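PDB 4BHX: paternally-expressed gene 3 protein from Homo sapiens, which acts as a mediator between p53 and BAX in a neuronal death pathway activated by DNA damage, and dimerises through its SCAN domain to control gene expression. Local coordinates for residues R14-V19 against R25-K30; D37-E42 against E47-L52; P68-K73 against V82-N87. All blocks are in the same frame, centred on the assembly; numbering follows the deposited sequence.

Interaction 1 of 3, residues R14-V19 against R25-K30. With EDO (1,2-ethanediol), chain M; EDO (1,2-ethanediol), chain I.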
loop_
_atom_site.group_PDB
_atom_site.type_symbol
_atom_site.label_atom_id
_atom_site.label_comp_id
_atom_site.label_asym_id
_atom_site.label_seq_id
_atom_site.Cartn_x
_atom_site.Cartn_y
_atom_site.Cartn_z
ATOM N N ARG A 14 0.338 6.836 5.270
ATOM C CA ARG A 14 -1.044 6.678 5.682
ATOM C C ARG A 14 -1.318 7.040 7.145
ATOM O O ARG A 14 -2.452 7.408 7.468
ATOM C CB ARG A 14 -1.468 5.258 5.421
ATOM C CG ARG A 14 -1.619 4.838 3.982
ATOM C CD ARG A 14 -2.619 5.719 3.240
ATOM N NE ARG A 14 -2.743 5.348 1.808
ATOM C CZ ARG A 14 -3.068 6.205 0.828
ATOM N NH1 ARG A 14 -3.286 7.495 1.078
ATOM N NH2 ARG A 14 -3.132 5.780 -0.405
ATOM N N ASN A 15 -0.324 6.936 8.030
ATOM C CA ASN A 15 -0.553 7.109 9.468
ATOM C C ASN A 15 -0.077 8.424 9.986
ATOM O O ASN A 15 -0.348 8.752 11.101
ATOM C CB ASN A 15 0.127 6.007 10.344
ATOM C CG ASN A 15 -0.210 4.586 9.945
ATOM O OD1 ASN A 15 0.496 3.640 10.375
ATOM N ND2 ASN A 15 -1.241 4.396 9.198
ATOM N N LEU A 16 0.583 9.232 9.181
ATOM C CA LEU A 16 1.008 10.558 9.615
ATOM C C LEU A 16 -0.191 11.383 10.036
ATOM O O LEU A 16 -1.203 11.300 9.409
ATOM C CB LEU A 16 1.678 11.299 8.478
ATOM C CG LEU A 16 2.322 12.588 8.912
ATOM C CD1 LEU A 16 3.667 12.259 9.496
ATOM C CD2 LEU A 16 2.496 13.581 7.814
ATOM N N ILE A 17 -0.054 12.136 11.125
ATOM C CA ILE A 17 -1.101 12.995 11.714
ATOM C C ILE A 17 -0.751 14.463 11.505
ATOM O O ILE A 17 0.418 14.837 11.441
ATOM C CB ILE A 17 -1.177 12.751 13.232
ATOM C CG1 ILE A 17 -1.456 11.287 13.531
ATOM C CG2 ILE A 17 -2.220 13.609 13.928
ATOM C CD1 ILE A 17 -2.613 10.714 12.798
ATOM N N TYR A 18 -1.770 15.307 11.451
ATOM C CA TYR A 18 -1.575 16.719 11.320
ATOM C C TYR A 18 -1.221 17.288 12.726
ATOM O O TYR A 18 -2.030 17.185 13.649
ATOM C CB TYR A 18 -2.876 17.368 10.800
ATOM C CG TYR A 18 -2.671 18.776 10.457
ATOM C CD1 TYR A 18 -2.164 19.116 9.244
ATOM C CD2 TYR A 18 -2.890 19.787 11.395
ATOM C CE1 TYR A 18 -1.916 20.437 8.923
ATOM C CE2 TYR A 18 -2.612 21.094 11.113
ATOM C CZ TYR A 18 -2.137 21.400 9.851
ATOM O OH TYR A 18 -1.942 22.664 9.503
ATOM N N VAL A 19 -0.051 17.902 12.843
ATOM C CA VAL A 19 0.427 18.486 14.092
ATOM C C VAL A 19 0.462 20.035 13.831
ATOM O O VAL A 19 1.241 20.549 13.029
ATOM C CB VAL A 19 1.821 17.921 14.479
ATOM C CG1 VAL A 19 2.328 18.545 15.761
ATOM C CG2 VAL A 19 1.809 16.380 14.622
ATOM N N ARG A 25 2.699 23.747 5.673
ATOM C CA ARG A 25 3.767 23.594 4.680
ATOM C C ARG A 25 4.716 22.422 4.997
ATOM O O ARG A 25 5.077 21.624 4.134
ATOM C CB ARG A 25 4.560 24.907 4.574
ATOM C CG ARG A 25 5.782 24.825 3.687
ATOM C CD ARG A 25 5.486 24.526 2.233
ATOM N NE ARG A 25 4.538 25.447 1.575
ATOM C CZ ARG A 25 4.112 25.307 0.309
ATOM N NH1 ARG A 25 4.570 24.311 -0.453
ATOM N NH2 ARG A 25 3.233 26.150 -0.223
ATOM N N LYS A 26 5.115 22.317 6.246
ATOM C CA LYS A 26 6.002 21.230 6.641
ATOM C C LYS A 26 5.265 19.888 6.580
ATOM O O LYS A 26 5.848 18.865 6.284
ATOM C CB LYS A 26 6.551 21.498 8.031
ATOM C CG LYS A 26 7.641 22.565 8.026
ATOM C CD LYS A 26 8.290 22.717 9.408
ATOM C CE LYS A 26 8.641 24.196 9.669
ATOM N NZ LYS A 26 9.650 24.450 10.755
ATOM N N THR A 27 3.969 19.895 6.813
ATOM C CA THR A 27 3.195 18.655 6.756
ATOM C C THR A 27 3.094 18.192 5.305
ATOM O O THR A 27 3.247 16.974 5.035
ATOM C CB THR A 27 1.823 18.794 7.331
ATOM O OG1 THR A 27 1.925 19.048 8.736
ATOM C CG2 THR A 27 0.991 17.465 7.066
ATOM N N LEU A 28 2.932 19.130 4.374
ATOM C CA LEU A 28 2.968 18.763 2.954
ATOM C C LEU A 28 4.304 18.147 2.556
ATOM O O LEU A 28 4.354 17.159 1.825
ATOM C CB LEU A 28 2.718 19.977 2.043
ATOM C CG LEU A 28 2.818 19.745 0.570
ATOM C CD1 LEU A 28 1.901 18.572 0.172
ATOM C CD2 LEU A 28 2.491 21.001 -0.260
ATOM N N ILE A 29 5.397 18.780 2.970
ATOM C CA ILE A 29 6.740 18.288 2.622
ATOM C C ILE A 29 6.890 16.838 3.099
ATOM O O ILE A 29 7.386 15.996 2.368
ATOM C CB ILE A 29 7.827 19.228 3.182
ATOM C CG1 ILE A 29 7.793 20.574 2.415
ATOM C CG2 ILE A 29 9.229 18.632 3.018
ATOM C CD1 ILE A 29 8.593 21.670 3.107
ATOM N N LYS A 30 6.478 16.565 4.339
ATOM C CA LYS A 30 6.578 15.233 4.917
ATOM C C LYS A 30 5.758 14.194 4.158
ATOM O O LYS A 30 6.233 13.083 3.838
ATOM C CB LYS A 30 6.084 15.221 6.341
ATOM C CG LYS A 30 6.950 15.980 7.287
ATOM C CD LYS A 30 6.103 16.352 8.491
ATOM C CE LYS A 30 6.437 15.598 9.741
ATOM N NZ LYS A 30 7.151 16.516 10.673
HETATM C C1 EDO M . 2.467 12.196 13.000
HETATM O O1 EDO M . 3.278 13.383 13.296
HETATM C C2 EDO M . 3.013 10.854 13.510
HETATM O O2 EDO M . 2.093 9.755 13.259
HETATM C C1 EDO I . 8.327 24.169 13.674
HETATM O O1 EDO I . 7.499 24.814 12.685
HETATM C C2 EDO I . 8.078 22.670 13.678
HETATM O O2 EDO I . 9.199 21.933 13.176
HETATM O O HOH W 1 1.911 17.307 10.804
#
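L16, Y18, T27 and K30 make a light, water-assisted surface contact in which the extended chain leaving helix 6-15 packs beside the first turns of helix 24-39. L16 is the first residue past the helix, and its CB is directed at helix 24-39. Its CD2 methyl lies 4.2 Å from CG2 of T27 and equally near CB of K30, so the long lysine contributes the apolar base of its side chain here. L16 also touches L31, one residue further along that helix. The ring of Y18 meets T27 obliquely, its CE1 atom 4.1 Å from T27 OG1, and the two side chains cross at about a right angle. With chi1 at -171°, CG of Y18 stands opposite the backbone N, which brings the ring to T27; the ring also touches P24 at the start of the helix. Residues L16 to V19 belong to the link between the first two helices of the all-helical SCAN domain. Threonine suits its place because its two branches part: CG2 joins the apolar contact while OG1 serves polar partners. OG1 bonds to the carbonyl of G23, one turn earlier, and accepts a hydrogen bond of 2.7 Å from a bridging water. The same water donates to I17 O at 3.0 Å and accepts from V19 N at 2.9 Å, thereby satisfying two backbone groups of the extended chain and tying them to the threonine hydroxyl.

Interaction 2 of 3, residues D37-E42 against E47-L52. With EDO (1,2-ethanediol), chain L.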
loop_
_atom_site.group_PDB
_atom_site.type_symbol
_atom_site.label_atom_id
_atom_site.label_comp_id
_atom_site.label_asym_id
_atom_site.label_seq_id
_atom_site.Cartn_x
_atom_site.Cartn_y
_atom_site.Cartn_z
ATOM N N ASP A 37 8.913 7.750 -1.133
ATOM C CA ASP A 37 9.668 6.621 -0.574
ATOM C C ASP A 37 8.853 5.348 -0.546
ATOM O O ASP A 37 9.397 4.280 -0.599
ATOM C CB ASP A 37 10.211 6.966 0.826
ATOM C CG ASP A 37 11.451 7.907 0.770
ATOM O OD1 ASP A 37 12.226 7.833 -0.215
ATOM O OD2 ASP A 37 11.571 8.748 1.650
ATOM N N TRP A 38 7.514 5.443 -0.585
ATOM C CA TRP A 38 6.706 4.285 -0.800
ATOM C C TRP A 38 6.669 3.906 -2.264
ATOM O O TRP A 38 6.966 2.741 -2.638
ATOM C CB TRP A 38 5.261 4.560 -0.271
ATOM C CG TRP A 38 4.241 3.567 -0.712
ATOM C CD1 TRP A 38 4.388 2.202 -0.887
ATOM C CD2 TRP A 38 2.831 3.852 -0.913
ATOM N NE1 TRP A 38 3.136 1.645 -1.258
ATOM C CE2 TRP A 38 2.189 2.646 -1.285
ATOM C CE3 TRP A 38 2.054 5.025 -0.792
ATOM C CZ2 TRP A 38 0.827 2.594 -1.539
ATOM C CZ3 TRP A 38 0.713 4.961 -1.098
ATOM C CH2 TRP A 38 0.106 3.763 -1.444
ATOM N N LEU A 39 6.293 4.840 -3.142
ATOM C CA LEU A 39 5.943 4.440 -4.503
ATOM C C LEU A 39 7.148 4.421 -5.457
ATOM O O LEU A 39 7.087 3.784 -6.484
ATOM C CB LEU A 39 4.831 5.363 -5.009
ATOM C CG LEU A 39 3.474 5.136 -4.361
ATOM C CD1 LEU A 39 2.479 6.156 -4.850
ATOM C CD2 LEU A 39 2.949 3.735 -4.697
ATOM N N GLN A 40 8.242 5.094 -5.082
ATOM C CA GLN A 40 9.510 5.184 -5.874
ATOM C C GLN A 40 9.267 5.382 -7.368
ATOM O O GLN A 40 9.650 4.535 -8.184
ATOM C CB GLN A 40 10.359 3.910 -5.652
ATOM C CG GLN A 40 10.625 3.585 -4.191
ATOM C CD GLN A 40 11.582 2.426 -3.983
ATOM O OE1 GLN A 40 11.197 1.271 -3.862
ATOM N NE2 GLN A 40 12.836 2.748 -3.911
ATOM N N PRO A 41 8.577 6.454 -7.748
ATOM C CA PRO A 41 8.172 6.615 -9.138
ATOM C C PRO A 41 9.340 6.575 -10.126
ATOM O O PRO A 41 9.117 6.290 -11.278
ATOM C CB PRO A 41 7.509 8.035 -9.181
ATOM C CG PRO A 41 8.091 8.746 -7.962
ATOM C CD PRO A 41 8.245 7.639 -6.931
ATOM N N GLU A 42 10.537 6.912 -9.681
ATOM C CA GLU A 42 11.751 6.827 -10.524
ATOM C C GLU A 42 12.089 5.391 -10.964
ATOM O O GLU A 42 12.869 5.182 -11.908
ATOM C CB GLU A 42 12.946 7.443 -9.789
ATOM C CG GLU A 42 13.511 6.570 -8.646
ATOM C CD GLU A 42 12.901 6.792 -7.242
ATOM O OE1 GLU A 42 11.867 7.482 -7.055
ATOM O OE2 GLU A 42 13.528 6.308 -6.279
ATOM N N GLU A 47 1.634 3.268 -15.004
ATOM C CA GLU A 47 0.795 2.077 -14.991
ATOM C C GLU A 47 1.037 1.183 -13.711
ATOM O O GLU A 47 0.114 0.629 -13.067
ATOM C CB GLU A 47 1.059 1.224 -16.230
ATOM C CG GLU A 47 0.480 1.775 -17.533
ATOM C CD GLU A 47 1.192 3.019 -18.054
ATOM O OE1 GLU A 47 2.316 3.380 -17.625
ATOM O OE2 GLU A 47 0.568 3.660 -18.937
ATOM N N GLU A 48 2.292 1.023 -13.378
ATOM C CA GLU A 48 2.710 0.204 -12.243
ATOM C C GLU A 48 2.245 0.806 -10.903
ATOM O O GLU A 48 1.791 0.095 -10.000
ATOM C CB GLU A 48 4.243 0.028 -12.297
ATOM C CG GLU A 48 4.590 -1.073 -13.233
ATOM C CD GLU A 48 6.006 -1.080 -13.771
ATOM O OE1 GLU A 48 6.760 -0.135 -13.502
ATOM O OE2 GLU A 48 6.319 -2.029 -14.552
ATOM N N ILE A 49 2.300 2.119 -10.829
ATOM C CA ILE A 49 1.820 2.886 -9.711
ATOM C C ILE A 49 0.319 2.686 -9.542
ATOM O O ILE A 49 -0.145 2.427 -8.458
ATOM C CB ILE A 49 2.186 4.383 -9.853
ATOM C CG1 ILE A 49 3.670 4.572 -9.592
ATOM C CG2 ILE A 49 1.420 5.245 -8.843
ATOM C CD1 ILE A 49 4.180 5.877 -10.157
ATOM N N ILE A 50 -0.432 2.770 -10.610
ATOM C CA ILE A 50 -1.860 2.521 -10.570
ATOM C C ILE A 50 -2.193 1.134 -10.053
ATOM O O ILE A 50 -3.052 0.952 -9.218
ATOM C CB ILE A 50 -2.497 2.800 -11.949
ATOM C CG1 ILE A 50 -2.371 4.303 -12.264
ATOM C CG2 ILE A 50 -3.917 2.271 -12.015
ATOM C CD1 ILE A 50 -3.371 5.256 -11.647
ATOM N N GLU A 51 -1.451 0.143 -10.499
ATOM C CA GLU A 51 -1.649 -1.189 -9.994
ATOM C C GLU A 51 -1.402 -1.363 -8.508
ATOM O O GLU A 51 -2.191 -2.094 -7.831
ATOM C CB GLU A 51 -0.795 -2.155 -10.769
ATOM C CG GLU A 51 -1.251 -2.273 -12.188
ATOM C CD GLU A 51 -2.493 -3.118 -12.334
ATOM O OE1 GLU A 51 -3.083 -3.576 -11.344
ATOM O OE2 GLU A 51 -2.881 -3.324 -13.467
ATOM N N LEU A 52 -0.397 -0.690 -7.983
ATOM C CA LEU A 52 -0.181 -0.644 -6.542
ATOM C C LEU A 52 -1.380 -0.012 -5.774
ATOM O O LEU A 52 -1.695 -0.435 -4.655
ATOM C CB LEU A 52 1.089 0.095 -6.136
ATOM C CG LEU A 52 2.395 -0.626 -6.552
ATOM C CD1 LEU A 52 3.567 0.285 -6.267
ATOM C CD2 LEU A 52 2.548 -1.943 -5.813
HETATM C C1 EDO L . 9.809 4.415 -16.854
HETATM O O1 EDO L . 9.662 5.013 -18.150
HETATM C C2 EDO L . 10.766 5.236 -16.008
HETATM O O2 EDO L . 10.857 4.687 -14.694
#
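The indole of W38 carries CD2 of L39 on one face, 3.7 Å above the plane and over the ring centre, and it is also stacked with the ring of H10; its NE1 is hydrogen-bonded to a bound di(hydroxyethyl)ether molecule, probably from the crystallisation liquor. The same L39 methyl reaches across the turn between helices 24-39 and 46-61 of the SCAN domain, meeting CD1 of L52 at 3.8 Å. L39 thus stands between the tryptophan and the next helix, a place suited to a flexible, branched apolar side chain whose two methyls can serve different neighbours. The two leucines slide past each other in opposite directions, while the other branch, L39 CD1, lies against CG2 of I49 at 4.2 Å.

Between the helices, Q40 leaves the helical conformation with a positive phi of 42°, turning the chain away from helix 24-39. P41 then enters a short 3-10 segment, its rigid ring offering an apolar surface to I49. Chi1 of -73° sets I49 CG1 opposite the carbonyl carbon and leaves CG2 beside it, so the two branches diverge: CG2 goes to the leucine, whereas CD1 ends 4.1 Å from P41 CB.

Interaction 3 of 3, residues P68-K73 against V82-N87. With EDO (1,2-ethanediol), chain J.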
loop_
_atom_site.group_PDB
_atom_site.type_symbol
_atom_site.label_atom_id
_atom_site.label_comp_id
_atom_site.label_asym_id
_atom_site.label_seq_id
_atom_site.Cartn_x
_atom_site.Cartn_y
_atom_site.Cartn_z
ATOM N N PRO A 68 -6.669 -12.787 7.418
ATOM C CA PRO A 68 -5.430 -13.424 7.926
ATOM C C PRO A 68 -4.724 -14.316 6.894
ATOM O O PRO A 68 -3.521 -14.339 6.824
ATOM C CB PRO A 68 -5.936 -14.237 9.131
ATOM C CG PRO A 68 -7.245 -13.572 9.516
ATOM C CD PRO A 68 -7.851 -13.189 8.199
ATOM N N TRP A 69 -5.489 -15.037 6.117
ATOM C CA TRP A 69 -4.968 -15.892 5.061
ATOM C C TRP A 69 -4.241 -15.102 3.989
ATOM O O TRP A 69 -3.083 -15.385 3.638
ATOM C CB TRP A 69 -6.122 -16.577 4.414
ATOM C CG TRP A 69 -6.878 -17.455 5.358
ATOM C CD1 TRP A 69 -7.720 -17.064 6.423
ATOM C CD2 TRP A 69 -6.890 -18.883 5.343
ATOM N NE1 TRP A 69 -8.218 -18.201 7.037
ATOM C CE2 TRP A 69 -7.719 -19.315 6.401
ATOM C CE3 TRP A 69 -6.272 -19.843 4.542
ATOM C CZ2 TRP A 69 -7.937 -20.667 6.667
ATOM C CZ3 TRP A 69 -6.488 -21.188 4.829
ATOM C CH2 TRP A 69 -7.326 -21.576 5.864
ATOM N N VAL A 70 -4.930 -14.089 3.452
ATOM C CA VAL A 70 -4.331 -13.266 2.409
ATOM C C VAL A 70 -3.061 -12.640 2.857
ATOM O O VAL A 70 -2.087 -12.612 2.097
ATOM C CB VAL A 70 -5.335 -12.204 1.853
ATOM C CG1 VAL A 70 -4.597 -11.160 1.035
ATOM C CG2 VAL A 70 -6.354 -12.908 0.984
ATOM N N ARG A 71 -3.004 -12.183 4.083
ATOM C CA ARG A 71 -1.782 -11.631 4.528
ATOM C C ARG A 71 -0.677 -12.647 4.907
ATOM O O ARG A 71 0.507 -12.325 4.806
ATOM C CB ARG A 71 -2.015 -10.666 5.637
ATOM C CG ARG A 71 -2.198 -11.217 6.998
ATOM C CD ARG A 71 -1.954 -10.112 8.015
ATOM N NE ARG A 71 -2.903 -8.983 7.935
ATOM C CZ ARG A 71 -4.070 -8.873 8.587
ATOM N NH1 ARG A 71 -4.538 -9.840 9.387
ATOM N NH2 ARG A 71 -4.790 -7.768 8.430
ATOM N N ALA A 72 -1.052 -13.853 5.314
ATOM C CA ALA A 72 -0.032 -14.868 5.567
ATOM C C ALA A 72 0.651 -15.117 4.241
ATOM O O ALA A 72 1.850 -15.288 4.191
ATOM C CB ALA A 72 -0.678 -16.121 6.137
ATOM N N LYS A 73 -0.118 -15.100 3.153
ATOM C CA LYS A 73 0.372 -15.352 1.826
ATOM C C LYS A 73 1.136 -14.188 1.138
ATOM O O LYS A 73 1.962 -14.442 0.254
ATOM C CB LYS A 73 -0.776 -15.727 0.930
ATOM C CG LYS A 73 -0.341 -16.621 -0.204
ATOM C CD LYS A 73 -0.107 -18.038 0.286
ATOM C CE LYS A 73 -0.957 -18.986 -0.540
ATOM N NZ LYS A 73 -0.249 -19.570 -1.737
ATOM N N VAL A 82 -6.321 -12.294 -6.931
ATOM C CA VAL A 82 -7.520 -12.764 -7.579
ATOM C C VAL A 82 -7.537 -14.282 -7.774
ATOM O O VAL A 82 -8.595 -14.929 -7.635
ATOM C CB VAL A 82 -7.702 -12.144 -8.967
ATOM C CG1 VAL A 82 -8.647 -12.998 -9.819
ATOM C CG2 VAL A 82 -8.250 -10.735 -8.840
ATOM N N THR A 83 -6.390 -14.857 -8.110
ATOM C CA THR A 83 -6.356 -16.313 -8.391
ATOM C C THR A 83 -6.389 -17.044 -7.066
ATOM O O THR A 83 -7.096 -18.059 -6.891
ATOM C CB THR A 83 -5.129 -16.709 -9.216
ATOM O OG1 THR A 83 -3.920 -16.319 -8.545
ATOM C CG2 THR A 83 -5.233 -16.053 -10.591
ATOM N N LEU A 84 -5.715 -16.443 -6.104
ATOM C CA LEU A 84 -5.808 -16.915 -4.767
ATOM C C LEU A 84 -7.268 -16.892 -4.245
ATOM O O LEU A 84 -7.784 -17.913 -3.772
ATOM C CB LEU A 84 -4.882 -16.088 -3.919
ATOM C CG LEU A 84 -4.840 -16.431 -2.473
ATOM C CD1 LEU A 84 -4.253 -17.830 -2.299
ATOM C CD2 LEU A 84 -4.026 -15.374 -1.765
ATOM N N LEU A 85 -7.967 -15.771 -4.363
ATOM C CA LEU A 85 -9.323 -15.752 -3.866
ATOM C C LEU A 85 -10.204 -16.679 -4.720
ATOM O O LEU A 85 -11.212 -17.168 -4.275
ATOM C CB LEU A 85 -9.884 -14.324 -3.823
ATOM C CG LEU A 85 -9.081 -13.274 -3.021
ATOM C CD1 LEU A 85 -9.384 -11.885 -3.557
ATOM C CD2 LEU A 85 -9.305 -13.297 -1.519
ATOM N N GLU A 86 -9.834 -16.920 -5.963
ATOM C CA GLU A 86 -10.561 -17.886 -6.764
ATOM C C GLU A 86 -10.437 -19.324 -6.142
ATOM O O GLU A 86 -11.224 -20.194 -6.508
ATOM C CB GLU A 86 -10.107 -17.797 -8.239
ATOM C CG GLU A 86 -10.735 -16.633 -9.006
ATOM C CD GLU A 86 -10.228 -16.433 -10.443
ATOM O OE1 GLU A 86 -9.034 -16.661 -10.753
ATOM O OE2 GLU A 86 -11.038 -15.982 -11.280
ATOM N N ASN A 87 -9.523 -19.538 -5.167
ATOM C CA ASN A 87 -9.310 -20.867 -4.513
ATOM C C ASN A 87 -9.167 -20.974 -2.941
ATOM O O ASN A 87 -8.697 -22.006 -2.434
ATOM C CB ASN A 87 -8.109 -21.586 -5.208
ATOM C CG ASN A 87 -6.727 -21.194 -4.645
ATOM O OD1 ASN A 87 -5.736 -21.193 -5.369
ATOM N ND2 ASN A 87 -6.654 -20.894 -3.363
HETATM C C1 EDO J . -1.594 -14.236 9.848
HETATM O O1 EDO J . -2.746 -14.136 9.038
HETATM C C2 EDO J . -0.525 -13.515 9.052
HETATM O O2 EDO J . 0.729 -14.051 9.450
#
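V70 meets L85 and L84 in the inner, more buried part of this contact, where helices 67-73 and 78-85 of the SCAN domain face each other. The CG2 methyl of V70 comes to 3.9 Å from L85 CD2, and these two side chains cross at about a right angle. That same valine methyl is 4.4 Å from CD2 of L84, a more distant approach. V70 and L84 are both buried: L59 of helix 46-61 and P75 of the following loop also touch V70, and L85 packs on Y58, I62 and L66. A compact beta-branched residue fits on the valine side, while the longer leucines supply the reach from helix 78-85. Here the last two helices meet the end of helix 46-61, giving the C-terminal part of the domain a shared apolar core.

On the solvent side the contact depends on one long, exposed side chain. K73 reaches in with its methylenes at a similar distance, its CE atom 3.9 Å from CD1 of L84 and its CG 4.2 Å from the other methyl, CD2. Chi1 of -152° places K73 CG roughly opposite the backbone N, and bends at chi2, chi3 and chi4 fold the aliphatic chain over the buried leucine. L84 in turn has its CB directed at helix 67-73. Between residues 68-73 and 82-87 the contacts are carbon to carbon: they should rest on dispersion and the exclusion of water, with shape rather than directional bonding deciding how these segments meet.

From the N terminus, interaction 1 closes the short connection between helices 6-15 and 24-39, interaction 2 closes the turn from helix 24-39 into helix 46-61, and interaction 3 closes the loop between helices 67-73 and 78-85. They follow in series, none nested in or crossing another. Interactions 1 and 2 share helix 24-39 and touch through R14 and W38, although their centres are 20 Å apart; R14 also makes a salt bridge to E56 of helix 46-61. Interaction 3 lies across the chain's centre from interaction 1, about 13 Å away at the nearest atoms. Helix 46-61 joins the two parts, entering interaction 2 near its start and touching V70 through L59 near its end.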